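Local atomic coordinates of folylpolyglutamate synthase/dihydrofolate synthase (Thermotoga maritima, PDB entry 1O5Z), a protein that probably catalyses the ATP-dependent, magnesium-requiring addition of L-glutamate to dihydropteroate and to the growing polyglutamate tail of tetrahydrofolate. Residues R230-D235 against A279-E284; R251-Y254 against F260-L263. One frame throughout, in Å; residues are numbered along the deposited sequence.

Contact 1: residues R230-D235 against A279-E284; sequences RMYVID and ALKTLE
Tyr232 and Lys281 bring the backbones of 230-235 and 279-284 closest, their CA atoms 7.7 Å apart, and these two side chains alone bridge the gap. The contact packs helix 271-286 against the outermost strand, 231-233, of the mixed sheet in the P-loop-type Mur ligase middle domain. The lysine leaves the helix with CG trans to the backbone N (chi1 -166°), then bends at chi2 and chi3, which lays its methylenes over one face of the tyrosine ring, the two side chains crossing at about a right angle. CD sits over that face, 3.6 Å from Tyr232 CG, in a CH-pi contact, while NZ stands 4.5 Å from the ring centroid in an off-centre cation-pi approach. On the opposite face of the ring lies the Arg230 guanidinium, with Tyr232 CE2 over its centre, so that the tyrosine lies between two cationic side chains. One helical turn further on, Glu284 holds the ammonium: Lys281 NZ and Glu284 OE1 form a salt bridge of 2.6 Å. An alanine in place of Lys281 would probably uncover this face of Tyr232 and leave the Glu284 carboxylate without its positive mate. A water completes the link, accepting from Lys281 NZ at 2.8 Å and lying 3.0 Å from Tyr232 OH in a weak bond.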
ATOM      1  N   ARG A 230       6.414 -12.826 -21.663  1.00 49.38           N
ATOM      2  CA  ARG A 230       5.035 -13.213 -21.793  1.00 50.01           C
ATOM      3  C   ARG A 230       4.167 -12.304 -20.921  1.00 48.98           C
ATOM      4  O   ARG A 230       4.404 -12.156 -19.733  1.00 49.37           O
ATOM      5  CB  ARG A 230       4.869 -14.673 -21.402  1.00 50.39           C
ATOM      6  CG  ARG A 230       3.513 -15.212 -21.730  1.00 51.57           C
ATOM      7  CD  ARG A 230       3.429 -16.734 -21.679  1.00 52.54           C
ATOM      8  NE  ARG A 230       2.152 -17.356 -22.061  1.00 54.20           N
ATOM      9  CZ  ARG A 230       0.965 -16.751 -22.363  1.00 56.35           C
ATOM     10  NH1 ARG A 230       0.740 -15.408 -22.363  1.00 53.34           N
ATOM     11  NH2 ARG A 230      -0.059 -17.562 -22.665  1.00 55.13           N
ATOM     12  N   MET A 231       3.143 -11.732 -21.540  1.00 48.21           N
ATOM     13  CA  MET A 231       2.242 -10.773 -20.916  1.00 47.87           C
ATOM     14  C   MET A 231       0.853 -11.362 -20.654  1.00 46.89           C
ATOM     15  O   MET A 231       0.231 -11.965 -21.549  1.00 45.51           O
ATOM     16  CB  MET A 231       2.087  -9.582 -21.862  1.00 48.22           C
ATOM     17  CG  MET A 231       1.253  -8.444 -21.319  1.00 48.40           C
ATOM     18  SD  MET A 231       1.434  -7.040 -22.439  1.00 49.47           S
ATOM     19  CE  MET A 231       0.378  -5.830 -21.629  1.00 49.78           C
ATOM     20  N   TYR A 232       0.343 -11.154 -19.450  1.00 45.84           N
ATOM     21  CA  TYR A 232      -1.000 -11.611 -19.148  1.00 45.51           C
ATOM     22  C   TYR A 232      -1.828 -10.444 -18.711  1.00 45.16           C
ATOM     23  O   TYR A 232      -1.401  -9.639 -17.875  1.00 45.20           O
ATOM     24  CB  TYR A 232      -0.996 -12.608 -18.015  1.00 45.27           C
ATOM     25  CG  TYR A 232      -0.104 -13.789 -18.186  1.00 44.80           C
ATOM     26  CD1 TYR A 232       1.247 -13.697 -17.842  1.00 43.17           C
ATOM     27  CD2 TYR A 232      -0.616 -15.024 -18.653  1.00 42.34           C
ATOM     28  CE1 TYR A 232       2.087 -14.799 -17.958  1.00 44.36           C
ATOM     29  CE2 TYR A 232       0.200 -16.144 -18.767  1.00 43.16           C
ATOM     30  CZ  TYR A 232       1.566 -16.027 -18.399  1.00 45.55           C
ATOM     31  OH  TYR A 232       2.427 -17.105 -18.487  1.00 44.47           O
ATOM     32  N   VAL A 233      -3.028 -10.386 -19.233  1.00 44.90           N
ATOM     33  CA  VAL A 233      -3.846  -9.209 -19.143  1.00 45.54           C
ATOM     34  C   VAL A 233      -5.214  -9.599 -18.643  1.00 45.49           C
ATOM     35  O   VAL A 233      -5.830 -10.515 -19.167  1.00 44.75           O
ATOM     36  CB  VAL A 233      -3.995  -8.601 -20.535  1.00 45.86           C
ATOM     37  CG1 VAL A 233      -4.959  -7.399 -20.507  1.00 47.94           C
ATOM     38  CG2 VAL A 233      -2.637  -8.223 -21.105  1.00 46.45           C
ATOM     39  N   ILE A 234      -5.722  -8.883 -17.666  1.00 45.94           N
ATOM     40  CA  ILE A 234      -7.047  -9.197 -17.129  1.00 47.53           C
ATOM     41  C   ILE A 234      -8.114  -9.261 -18.220  1.00 47.92           C
ATOM     42  O   ILE A 234      -8.063  -8.499 -19.180  1.00 48.33           O
ATOM     43  CB  ILE A 234      -7.450  -8.158 -16.068  1.00 47.52           C
ATOM     44  CG1 ILE A 234      -8.676  -8.636 -15.292  1.00 48.37           C
ATOM     45  CG2 ILE A 234      -7.688  -6.782 -16.708  1.00 48.92           C
ATOM     46  CD1 ILE A 234      -8.861  -7.908 -14.022  1.00 50.00           C
ATOM     47  N   ASP A 235      -9.085 -10.156 -18.064  1.00 48.86           N
ATOM     48  CA  ASP A 235     -10.123 -10.419 -19.085  1.00 49.41           C
ATOM     49  C   ASP A 235      -9.630 -11.044 -20.377  1.00 49.91           C
ATOM     50  O   ASP A 235     -10.427 -11.641 -21.079  1.00 48.89           O
ATOM     51  CB  ASP A 235     -10.939  -9.174 -19.442  1.00 50.16           C
ATOM     52  CG  ASP A 235     -11.750  -8.645 -18.265  1.00 52.51           C
ATOM     53  OD1 ASP A 235     -11.947  -9.391 -17.270  1.00 54.78           O
ATOM     54  OD2 ASP A 235     -12.235  -7.483 -18.262  1.00 55.58           O
ATOM     55  N   ALA A 279      -3.118 -10.923  -8.408  1.00 43.42           N
ATOM     56  CA  ALA A 279      -2.205 -11.631  -7.503  1.00 43.13           C
ATOM     57  C   ALA A 279      -2.045 -13.123  -7.883  1.00 43.97           C
ATOM     58  O   ALA A 279      -0.939 -13.684  -7.834  1.00 44.20           O
ATOM     59  CB  ALA A 279      -2.696 -11.492  -6.081  1.00 41.90           C
ATOM     60  N   LEU A 280      -3.164 -13.776  -8.223  1.00 44.49           N
ATOM     61  CA  LEU A 280      -3.156 -15.183  -8.556  1.00 44.44           C
ATOM     62  C   LEU A 280      -2.482 -15.386  -9.894  1.00 44.48           C
ATOM     63  O   LEU A 280      -1.667 -16.300 -10.039  1.00 44.08           O
ATOM     64  CB  LEU A 280      -4.577 -15.770  -8.558  1.00 45.16           C
ATOM     65  CG  LEU A 280      -5.368 -15.712  -7.220  1.00 45.80           C
ATOM     66  CD1 LEU A 280      -6.687 -16.527  -7.266  1.00 45.50           C
ATOM     67  CD2 LEU A 280      -4.537 -16.191  -6.097  1.00 46.73           C
ATOM     68  N   LYS A 281      -2.799 -14.541 -10.880  1.00 44.36           N
ATOM     69  CA  LYS A 281      -2.022 -14.577 -12.136  1.00 44.10           C
ATOM     70  C   LYS A 281      -0.542 -14.314 -11.881  1.00 43.51           C
ATOM     71  O   LYS A 281       0.296 -15.002 -12.406  1.00 42.87           O
ATOM     72  CB  LYS A 281      -2.561 -13.616 -13.188  1.00 44.31           C
ATOM     73  CG  LYS A 281      -2.025 -13.802 -14.672  1.00 45.15           C
ATOM     74  CD  LYS A 281      -1.301 -15.145 -15.044  1.00 46.69           C
ATOM     75  CE  LYS A 281      -2.191 -16.208 -15.498  1.00 45.35           C
ATOM     76  NZ  LYS A 281      -1.494 -17.554 -15.489  1.00 43.72           N
ATOM     77  N   THR A 282      -0.212 -13.339 -11.053  1.00 43.84           N
ATOM     78  CA  THR A 282       1.159 -13.069 -10.795  1.00 44.38           C
ATOM     79  C   THR A 282       1.833 -14.353 -10.338  1.00 44.88           C
ATOM     80  O   THR A 282       2.868 -14.739 -10.848  1.00 45.54           O
ATOM     81  CB  THR A 282       1.240 -11.984  -9.763  1.00 45.35           C
ATOM     82  OG1 THR A 282       0.802 -10.729 -10.349  1.00 44.25           O
ATOM     83  CG2 THR A 282       2.717 -11.763  -9.302  1.00 46.42           C
ATOM     84  N   LEU A 283       1.164 -15.057  -9.436  1.00 45.31           N
ATOM     85  CA  LEU A 283       1.658 -16.297  -8.830  1.00 45.55           C
ATOM     86  C   LEU A 283       1.704 -17.464  -9.830  1.00 45.14           C
ATOM     87  O   LEU A 283       2.686 -18.235  -9.851  1.00 44.42           O
ATOM     88  CB  LEU A 283       0.813 -16.657  -7.587  1.00 45.78           C
ATOM     89  CG  LEU A 283       1.125 -15.807  -6.325  1.00 46.33           C
ATOM     90  CD1 LEU A 283       0.183 -16.049  -5.164  1.00 46.59           C
ATOM     91  CD2 LEU A 283       2.518 -16.024  -5.869  1.00 44.56           C
ATOM     92  N   GLU A 284       0.678 -17.594 -10.659  1.00 44.46           N
ATOM     93  CA  GLU A 284       0.733 -18.581 -11.750  1.00 44.29           C
ATOM     94  C   GLU A 284       1.931 -18.364 -12.686  1.00 44.89           C
ATOM     95  O   GLU A 284       2.690 -19.297 -12.979  1.00 44.50           O
ATOM     96  CB  GLU A 284      -0.560 -18.560 -12.562  1.00 44.11           C
ATOM     97  CG  GLU A 284      -1.792 -19.030 -11.782  1.00 43.71           C
ATOM     98  CD  GLU A 284      -3.058 -19.041 -12.611  1.00 43.28           C
ATOM     99  OE1 GLU A 284      -3.142 -18.352 -13.655  1.00 39.72           O
ATOM    100  OE2 GLU A 284      -3.978 -19.765 -12.225  1.00 44.16           O
TER
HETATM  101  O   HOH W   1       0.907 -18.603 -16.333  1.00 53.15           O

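Contact 2: residues R251-Y254 against F260-L263; sequences RFDY and FEDL
Phe252 O receives Leu263 N at 2.7 Å, nearly along the C=O axis but with an N-H...O angle of only 135°, the shortest bond of this antiparallel hairpin. Leu263 returns the bond through its own O to Phe252 N, and a second hydrogen-bonded pair, Tyr254 with Phe260, is joined in both directions. Between the pairs the register slips by one residue: Asp262 and Leu263 both face Phe252, a G1 beta bulge, with Asp262 in a left-handed backbone conformation. The Asp262 N-H is taken up by the Asp253 carboxylate, whose OD1 lies 2.9 Å from Asp262 N in a fairly straight bond of 161°. This brings Asp253 OD1 within 4.0 Å of Asp262 OD2, a pair of like charges. Arg251 runs past the Asp262 carboxylate with its methylenes, CG 3.5 Å from Asp262 OD2, and its NH2 turns to Glu249 instead. On the sheet face that carries Phe252, Tyr254, Phe260 and Leu263, Leu263 CB lies over one face of the Phe252 ring, 3.8 Å from its centroid, and Leu263 CD1 reaches Phe252 CE2 at 3.6 Å. Tyr254 and Phe260 lie side by side on that same face. This apolar face packs on two helices: Phe252 reaches both 271-286 and 292-301, Tyr254 packs on the first, Phe260 lies against the second, and Leu263 touches both, while strand 239-244 pairs with 250-255 along its other edge.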
ATOM      1  N   ARG A 251     -16.926 -12.976  -2.094  1.00 48.90           N
ATOM      2  CA  ARG A 251     -16.815 -14.273  -2.690  1.00 50.25           C
ATOM      3  C   ARG A 251     -16.731 -14.130  -4.220  1.00 48.85           C
ATOM      4  O   ARG A 251     -17.479 -13.367  -4.830  1.00 49.28           O
ATOM      5  CB  ARG A 251     -17.993 -15.093  -2.183  1.00 50.19           C
ATOM      6  CG  ARG A 251     -17.999 -16.557  -2.472  1.00 52.72           C
ATOM      7  CD  ARG A 251     -19.089 -17.313  -1.659  1.00 55.71           C
ATOM      8  NE  ARG A 251     -19.125 -16.960  -0.218  1.00 61.05           N
ATOM      9  CZ  ARG A 251     -18.419 -17.553   0.777  1.00 63.56           C
ATOM     10  NH1 ARG A 251     -17.572 -18.570   0.562  1.00 65.51           N
ATOM     11  NH2 ARG A 251     -18.568 -17.103   2.017  1.00 63.48           N
ATOM     12  N   PHE A 252     -15.773 -14.834  -4.822  1.00 48.26           N
ATOM     13  CA  PHE A 252     -15.535 -14.789  -6.268  1.00 46.49           C
ATOM     14  C   PHE A 252     -14.929 -16.083  -6.838  1.00 45.46           C
ATOM     15  O   PHE A 252     -14.362 -16.890  -6.103  1.00 44.27           O
ATOM     16  CB  PHE A 252     -14.665 -13.579  -6.616  1.00 46.24           C
ATOM     17  CG  PHE A 252     -13.278 -13.662  -6.089  1.00 45.29           C
ATOM     18  CD1 PHE A 252     -13.025 -13.528  -4.717  1.00 46.33           C
ATOM     19  CD2 PHE A 252     -12.204 -13.897  -6.962  1.00 45.76           C
ATOM     20  CE1 PHE A 252     -11.678 -13.607  -4.207  1.00 45.36           C
ATOM     21  CE2 PHE A 252     -10.870 -13.994  -6.489  1.00 43.62           C
ATOM     22  CZ  PHE A 252     -10.612 -13.842  -5.101  1.00 45.61           C
ATOM     23  N   ASP A 253     -15.103 -16.270  -8.155  1.00 44.96           N
ATOM     24  CA  ASP A 253     -14.390 -17.296  -8.932  1.00 44.37           C
ATOM     25  C   ASP A 253     -13.193 -16.662  -9.641  1.00 44.11           C
ATOM     26  O   ASP A 253     -13.232 -15.481  -9.980  1.00 43.99           O
ATOM     27  CB  ASP A 253     -15.297 -17.937  -9.988  1.00 44.38           C
ATOM     28  CG  ASP A 253     -16.574 -18.473  -9.412  1.00 44.71           C
ATOM     29  OD1 ASP A 253     -16.597 -18.788  -8.198  1.00 45.89           O
ATOM     30  OD2 ASP A 253     -17.617 -18.597 -10.098  1.00 45.54           O
ATOM     31  N   TYR A 254     -12.139 -17.446  -9.852  1.00 44.26           N
ATOM     32  CA  TYR A 254     -10.969 -17.032 -10.629  1.00 44.66           C
ATOM     33  C   TYR A 254     -10.762 -18.003 -11.797  1.00 45.12           C
ATOM     34  O   TYR A 254     -10.923 -19.203 -11.606  1.00 44.94           O
ATOM     35  CB  TYR A 254      -9.726 -17.028  -9.736  1.00 44.21           C
ATOM     36  CG  TYR A 254      -8.424 -16.848 -10.504  1.00 43.86           C
ATOM     37  CD1 TYR A 254      -7.966 -15.577 -10.865  1.00 42.87           C
ATOM     38  CD2 TYR A 254      -7.657 -17.950 -10.876  1.00 42.92           C
ATOM     39  CE1 TYR A 254      -6.754 -15.411 -11.573  1.00 43.95           C
ATOM     40  CE2 TYR A 254      -6.470 -17.807 -11.578  1.00 43.02           C
ATOM     41  CZ  TYR A 254      -6.024 -16.538 -11.930  1.00 43.73           C
ATOM     42  OH  TYR A 254      -4.856 -16.416 -12.629  1.00 44.67           O
ATOM     43  N   PHE A 260     -10.636 -21.491  -9.779  1.00 48.17           N
ATOM     44  CA  PHE A 260     -11.060 -21.605  -8.402  1.00 47.91           C
ATOM     45  C   PHE A 260     -12.448 -20.992  -8.324  1.00 47.99           C
ATOM     46  O   PHE A 260     -12.740 -19.999  -9.001  1.00 47.23           O
ATOM     47  CB  PHE A 260     -10.093 -20.878  -7.489  1.00 47.61           C
ATOM     48  CG  PHE A 260      -8.691 -21.410  -7.550  1.00 48.36           C
ATOM     49  CD1 PHE A 260      -7.656 -20.634  -8.057  1.00 46.97           C
ATOM     50  CD2 PHE A 260      -8.401 -22.705  -7.095  1.00 49.47           C
ATOM     51  CE1 PHE A 260      -6.340 -21.141  -8.104  1.00 49.19           C
ATOM     52  CE2 PHE A 260      -7.088 -23.225  -7.137  1.00 47.46           C
ATOM     53  CZ  PHE A 260      -6.064 -22.446  -7.648  1.00 48.05           C
ATOM     54  N   GLU A 261     -13.316 -21.612  -7.534  1.00 48.29           N
ATOM     55  CA  GLU A 261     -14.669 -21.118  -7.344  1.00 48.70           C
ATOM     56  C   GLU A 261     -14.895 -20.751  -5.877  1.00 47.79           C
ATOM     57  O   GLU A 261     -14.372 -21.409  -4.985  1.00 47.02           O
ATOM     58  CB  GLU A 261     -15.686 -22.180  -7.763  1.00 49.26           C
ATOM     59  CG  GLU A 261     -15.393 -22.909  -9.069  1.00 50.37           C
ATOM     60  CD  GLU A 261     -16.568 -23.782  -9.445  1.00 51.80           C
ATOM     61  OE1 GLU A 261     -17.711 -23.263  -9.443  1.00 57.43           O
ATOM     62  OE2 GLU A 261     -16.379 -24.983  -9.725  1.00 57.19           O
ATOM     63  N   ASP A 262     -15.680 -19.707  -5.636  1.00 47.13           N
ATOM     64  CA  ASP A 262     -15.966 -19.230  -4.273  1.00 47.13           C
ATOM     65  C   ASP A 262     -14.741 -19.016  -3.374  1.00 46.06           C
ATOM     66  O   ASP A 262     -14.705 -19.452  -2.226  1.00 45.00           O
ATOM     67  CB  ASP A 262     -17.025 -20.097  -3.601  1.00 47.02           C
ATOM     68  CG  ASP A 262     -18.340 -20.030  -4.342  1.00 50.60           C
ATOM     69  OD1 ASP A 262     -18.979 -21.095  -4.513  1.00 52.50           O
ATOM     70  OD2 ASP A 262     -18.798 -18.955  -4.831  1.00 54.05           O
ATOM     71  N   LEU A 263     -13.759 -18.322  -3.932  1.00 45.43           N
ATOM     72  CA  LEU A 263     -12.701 -17.741  -3.154  1.00 45.88           C
ATOM     73  C   LEU A 263     -13.264 -16.596  -2.332  1.00 46.42           C
ATOM     74  O   LEU A 263     -14.205 -15.947  -2.730  1.00 46.16           O
ATOM     75  CB  LEU A 263     -11.602 -17.218  -4.060  1.00 45.39           C
ATOM     76  CG  LEU A 263     -10.911 -18.225  -4.982  1.00 45.64           C
ATOM     77  CD1 LEU A 263     -10.065 -17.458  -5.955  1.00 47.40           C
ATOM     78  CD2 LEU A 263     -10.030 -19.165  -4.200  1.00 46.01           C
TER

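How the contacts relate
Helix 271-286 is common ground: in contact 1 it supplies one partner, and in contact 2 it packs against the apolar face of the hairpin. The sheets differ, the eight-stranded mixed one for 230-235 and the small antiparallel one for 251-254 and 260-263. Both contacts are partly buried. Contact 1 is small, 115 Å², and works through side chains and one bridging water; contact 2 buries 455 Å² and relies mainly on backbone bonds, with the aromatic and leucine side chains inward and the charged ones at or near the surface. They meet directly, Tyr254 OH lying 2.8 Å from Glu284 OE1 in a probable hydrogen bond and Leu280 CD1 packing on Leu263 CD1.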